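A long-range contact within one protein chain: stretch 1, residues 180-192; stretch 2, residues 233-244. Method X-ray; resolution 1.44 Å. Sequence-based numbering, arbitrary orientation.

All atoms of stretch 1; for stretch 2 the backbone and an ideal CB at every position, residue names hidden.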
# COMPACT_ATOMS: atom_id res chain seq x y z
N GLY A 180 3.47 -17.83 -1.69
CA GLY A 180 4.35 -17.20 -0.73
C GLY A 180 3.88 -17.21 0.70
O GLY A 180 4.69 -16.99 1.59
N TYR A 181 2.58 -17.44 0.95
CA TYR A 181 2.03 -17.19 2.27
C TYR A 181 1.44 -18.44 2.90
O TYR A 181 0.54 -19.05 2.32
CB TYR A 181 0.95 -16.11 2.22
CG TYR A 181 1.45 -14.77 1.72
CD1 TYR A 181 2.47 -14.08 2.36
CD2 TYR A 181 0.84 -14.18 0.65
CE1 TYR A 181 2.90 -12.83 1.88
CE2 TYR A 181 1.26 -12.96 0.16
CZ TYR A 181 2.29 -12.29 0.79
OH TYR A 181 2.65 -11.06 0.26
N ASP A 182 1.88 -18.75 4.11
CA ASP A 182 1.20 -19.75 4.96
C ASP A 182 0.12 -18.95 5.67
O ASP A 182 0.35 -18.38 6.75
CB ASP A 182 2.19 -20.38 5.93
CG ASP A 182 1.58 -21.51 6.74
OD1 ASP A 182 0.34 -21.52 6.95
OD2 ASP A 182 2.36 -22.39 7.18
N VAL A 183 -1.05 -18.87 5.05
CA VAL A 183 -2.08 -17.93 5.50
C VAL A 183 -2.54 -18.20 6.92
O VAL A 183 -2.66 -17.24 7.70
CB VAL A 183 -3.22 -17.83 4.46
CG1 VAL A 183 -4.34 -16.92 4.98
CG2 VAL A 183 -2.70 -17.26 3.14
N PRO A 184 -2.83 -19.44 7.33
CA PRO A 184 -3.24 -19.63 8.74
C PRO A 184 -2.22 -19.14 9.76
O PRO A 184 -2.60 -18.56 10.79
CB PRO A 184 -3.51 -21.14 8.84
CG PRO A 184 -3.91 -21.50 7.45
CD PRO A 184 -2.98 -20.68 6.55
N VAL A 185 -0.92 -19.33 9.50
CA VAL A 185 0.08 -18.89 10.46
C VAL A 185 0.10 -17.37 10.54
O VAL A 185 0.08 -16.77 11.63
CB VAL A 185 1.46 -19.43 10.07
CG1 VAL A 185 2.54 -18.74 10.91
CG2 VAL A 185 1.50 -20.93 10.26
N LEU A 186 0.11 -16.73 9.37
CA LEU A 186 0.12 -15.27 9.34
C LEU A 186 -1.13 -14.71 9.98
O LEU A 186 -1.08 -13.76 10.76
CB LEU A 186 0.22 -14.78 7.90
CG LEU A 186 1.43 -15.25 7.09
CD1 LEU A 186 1.47 -14.48 5.80
CD2 LEU A 186 2.69 -15.08 7.88
N ALA A 187 -2.29 -15.31 9.67
CA ALA A 187 -3.55 -14.79 10.20
C ALA A 187 -3.63 -14.92 11.72
O ALA A 187 -4.25 -14.08 12.38
CB ALA A 187 -4.70 -15.57 9.59
N ARG A 188 -3.04 -15.97 12.27
CA ARG A 188 -3.08 -16.17 13.71
C ARG A 188 -2.15 -15.20 14.44
O ARG A 188 -2.49 -14.71 15.53
CB ARG A 188 -2.73 -17.62 14.03
CG ARG A 188 -2.65 -17.89 15.51
CD ARG A 188 -2.61 -19.40 15.79
NE ARG A 188 -1.67 -20.11 14.93
CZ ARG A 188 -0.36 -20.18 15.15
NH1 ARG A 188 0.16 -19.59 16.21
NH2 ARG A 188 0.41 -20.85 14.31
N LEU A 189 -0.97 -14.92 13.88
CA LEU A 189 0.07 -14.19 14.61
C LEU A 189 0.08 -12.69 14.34
O LEU A 189 0.45 -11.92 15.24
CB LEU A 189 1.45 -14.76 14.26
CG LEU A 189 1.62 -16.20 14.77
CD1 LEU A 189 2.92 -16.78 14.27
CD2 LEU A 189 1.57 -16.22 16.31
N LEU A 190 -0.30 -12.25 13.16
CA LEU A 190 -0.22 -10.83 12.83
C LEU A 190 -1.40 -10.05 13.43
O LEU A 190 -2.53 -10.53 13.50
CB LEU A 190 -0.21 -10.64 11.30
CG LEU A 190 0.99 -11.24 10.56
CD1 LEU A 190 0.80 -11.11 9.05
CD2 LEU A 190 2.26 -10.58 11.02
N ASP A 191 -1.13 -8.81 13.83
CA ASP A 191 -2.20 -7.97 14.35
C ASP A 191 -3.09 -7.45 13.23
O ASP A 191 -4.31 -7.28 13.43
CB ASP A 191 -1.59 -6.83 15.18
CG ASP A 191 -0.87 -7.37 16.40
OD1 ASP A 191 -1.56 -7.98 17.27
OD2 ASP A 191 0.36 -7.24 16.46
N TRP A 192 -2.53 -7.20 12.06
CA TRP A 192 -3.34 -6.99 10.87
C TRP A 192 -2.52 -7.38 9.65
O TRP A 192 -1.29 -7.48 9.69
CB TRP A 192 -3.91 -5.56 10.72
CG TRP A 192 -2.87 -4.52 10.49
CD1 TRP A 192 -2.38 -4.08 9.30
CD2 TRP A 192 -2.15 -3.80 11.51
NE1 TRP A 192 -1.40 -3.13 9.51
CE2 TRP A 192 -1.25 -2.94 10.86
CE3 TRP A 192 -2.19 -3.81 12.90
CZ2 TRP A 192 -0.38 -2.09 11.56
CZ3 TRP A 192 -1.33 -2.98 13.60
CH2 TRP A 192 -0.44 -2.12 12.92
N UNK A 233 -10.63 -14.24 -1.06
CA UNK A 233 -9.64 -15.31 -1.13
C UNK A 233 -8.77 -15.35 0.12
O UNK A 233 -8.52 -16.43 0.67
CB UNK A 233 -8.76 -15.14 -2.37
N UNK A 234 -8.31 -14.19 0.61
CA UNK A 234 -7.61 -14.18 1.90
C UNK A 234 -8.46 -14.82 3.00
O UNK A 234 -7.95 -15.58 3.83
CB UNK A 234 -7.24 -12.75 2.29
N UNK A 235 -9.77 -14.53 3.01
CA UNK A 235 -10.64 -15.14 4.02
C UNK A 235 -10.80 -16.64 3.79
O UNK A 235 -10.75 -17.42 4.75
CB UNK A 235 -12.01 -14.46 4.01
N UNK A 236 -10.97 -17.05 2.53
CA UNK A 236 -11.10 -18.48 2.23
C UNK A 236 -9.86 -19.25 2.66
O UNK A 236 -9.94 -20.39 3.14
CB UNK A 236 -11.35 -18.69 0.74
N UNK A 237 -8.69 -18.62 2.54
CA UNK A 237 -7.43 -19.25 2.92
C UNK A 237 -7.21 -19.30 4.42
O UNK A 237 -6.21 -19.88 4.86
CB UNK A 237 -6.26 -18.51 2.26
N UNK A 238 -8.08 -18.68 5.22
CA UNK A 238 -8.01 -18.78 6.68
C UNK A 238 -7.87 -17.46 7.42
O UNK A 238 -7.62 -17.47 8.64
CB UNK A 238 -6.83 -19.68 7.06
N UNK A 239 -8.05 -16.30 6.73
CA UNK A 239 -7.85 -15.05 7.47
C UNK A 239 -9.16 -14.56 8.06
O UNK A 239 -10.14 -14.39 7.31
CB UNK A 239 -7.25 -13.97 6.56
N UNK A 240 -9.22 -14.26 9.36
CA UNK A 240 -10.42 -13.60 9.92
C UNK A 240 -10.64 -12.22 9.32
O UNK A 240 -9.68 -11.49 9.05
CB UNK A 240 -10.30 -13.48 11.44
N UNK A 241 -11.90 -11.85 9.14
CA UNK A 241 -12.21 -10.52 8.62
C UNK A 241 -11.56 -9.43 9.46
O UNK A 241 -11.07 -8.41 8.92
CB UNK A 241 -13.72 -10.31 8.57
N UNK A 242 -11.56 -9.59 10.79
CA UNK A 242 -11.04 -8.55 11.66
C UNK A 242 -9.56 -8.29 11.46
O UNK A 242 -9.09 -7.21 11.84
CB UNK A 242 -11.30 -8.92 13.12
N UNK A 243 -8.83 -9.22 10.86
CA UNK A 243 -7.40 -9.05 10.64
C UNK A 243 -7.10 -8.34 9.33
O UNK A 243 -5.96 -7.91 9.12
CB UNK A 243 -6.70 -10.41 10.66
N UNK A 244 -8.07 -8.19 8.44
CA UNK A 244 -7.83 -7.62 7.11
C UNK A 244 -8.06 -6.12 7.13
O UNK A 244 -9.11 -5.62 7.56
CB UNK A 244 -8.73 -8.28 6.06

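Stretch 1 presents to its partner the short helix 183-189, flanked by the ring of Y181 on one side and the residues that follow it, L190 to W192, on the other. Position 233 lies in a helix, with nothing of stretch 1 within 5.5 Å of its ideal CB, so many residues would suit it; it is Y233, which makes no contact here.

At position 234 CA-to-CB points sideways, and the ideal CB is again beyond 5.5 Å of stretch 1. A short side chain would leave the space before Y181 and V183 unfilled from this position, whereas a long apolar or aromatic one could cross it. The residue is W234, whose end comes nearer: CH2 lies 3.5 Å from Y181 CD2, over one face of the tyrosine ring, and CZ3 lies 3.8 Å from V183 CG2. The two aromatic planes meet obliquely, at 49°.

Positions 235 and 236 point away and place little demand on the side chain from this direction; they are M235 and E236.

Position 237 points toward stretch 1, its ideal CB 3.7 Å from V183 CG1. Aliphatic carbon near CB would suit the valine, and a longer chain could run on toward the carbonyl of Y181, where a donor would be useful. K237 meets both conditions: its CB packs 3.7 Å from V183 CG1, while its NZ donates to a water at 2.8 Å, and that water lies 2.7 Å from Y181 O, within hydrogen-bonding reach of it.

At position 238 phi is +122°, and a CB would be jammed against the carbonyl O of the preceding residue, which by itself calls for glycine. Stretch 1 adds to the restriction, since the ideal CB would sit a tight 3.5 Å from P184 CG. G238 closes the helix in a Schellman motif, its N bonded to M235 O, and its carbonyl O approaches A187 CB to 3.6 Å.

Position 239 has an ideal CB 4.3 Å from A187 CB and 4.4 Å from V183 CG1, favouring a small or branched side chain such as valine, serine or threonine. T239 lies with OG1 3.2 Å from V183 CG1, and the same OG1 donates to W234 O at 2.9 Å, tying the side chain back to the preceding helix.

Position 240, with phi -63° and psi 144°, accommodates many residues, proline included. P240 sets its CD 3.7 Å from A187 CB. Positions 241 and 242 leave stretch 1 alone with their side chains; they are A241 and S242, the latter linked through its backbone O to a water shared with D191 O.

Position 243 points sideways, but carbonyls left free at the end of the stretch 1 helix invite a long donor, lysine or arginine. K243 reaches them: NZ donates to A187 O at 2.7 Å and to L190 O at 2.8 Å, while CD passes 3.6 Å from D191 O. Its own carbonyl O receives a CA-H...O contact from W192 CA at 3.3 Å. Position 244 points away; it is I244.

Stretch 2 233-244: YWMEKGTPASKI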
# COMPACT_ATOMS: atom_id res chain seq x y z
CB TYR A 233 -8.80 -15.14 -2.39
CG TYR A 233 -8.03 -16.39 -2.75
CD1 TYR A 233 -8.70 -17.56 -3.07
CD2 TYR A 233 -6.66 -16.41 -2.78
CE1 TYR A 233 -8.01 -18.71 -3.39
CE2 TYR A 233 -5.95 -17.57 -3.11
CZ TYR A 233 -6.64 -18.71 -3.41
OH TYR A 233 -5.95 -19.86 -3.75
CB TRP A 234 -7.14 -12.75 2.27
CG TRP A 234 -5.84 -12.42 1.63
CD1 TRP A 234 -5.62 -11.79 0.45
CD2 TRP A 234 -4.54 -12.72 2.17
NE1 TRP A 234 -4.26 -11.69 0.19
CE2 TRP A 234 -3.58 -12.28 1.23
CE3 TRP A 234 -4.11 -13.37 3.34
CZ2 TRP A 234 -2.20 -12.46 1.42
CZ3 TRP A 234 -2.73 -13.53 3.55
CH2 TRP A 234 -1.79 -13.06 2.59
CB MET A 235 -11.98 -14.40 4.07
CG MET A 235 -11.79 -12.98 4.61
SD MET A 235 -13.32 -12.18 5.12
CE MET A 235 -14.04 -11.98 3.53
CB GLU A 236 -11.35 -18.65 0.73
CG GLU A 236 -11.41 -20.09 0.22
CD GLU A 236 -11.44 -20.18 -1.31
OE1 GLU A 236 -11.99 -19.26 -1.97
OE2 GLU A 236 -10.91 -21.17 -1.85
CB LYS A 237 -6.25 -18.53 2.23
CG LYS A 237 -6.24 -18.69 0.71
CD LYS A 237 -5.62 -20.01 0.31
CE LYS A 237 -4.21 -19.80 -0.16
NZ LYS A 237 -3.51 -21.09 -0.48
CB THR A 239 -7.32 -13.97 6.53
OG1 THR A 239 -6.17 -14.48 5.85
CG2 THR A 239 -6.90 -12.72 7.29
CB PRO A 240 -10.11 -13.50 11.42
CG PRO A 240 -8.99 -14.52 11.69
CD PRO A 240 -8.21 -14.57 10.39
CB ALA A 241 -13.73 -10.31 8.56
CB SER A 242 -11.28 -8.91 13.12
OG SER A 242 -10.37 -9.91 13.54
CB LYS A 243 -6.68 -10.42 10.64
CG LYS A 243 -6.72 -11.18 11.97
CD LYS A 243 -5.84 -10.49 12.98
CE LYS A 243 -5.73 -11.24 14.31
NZ LYS A 243 -4.63 -12.23 14.32
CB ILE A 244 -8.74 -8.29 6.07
CG1 ILE A 244 -8.37 -9.76 5.94
CG2 ILE A 244 -8.62 -7.58 4.70
CD1 ILE A 244 -9.36 -10.52 5.14
O HOH W 1 -1.12 -19.98 0.37
O HOH W 2 -6.72 -5.92 12.56
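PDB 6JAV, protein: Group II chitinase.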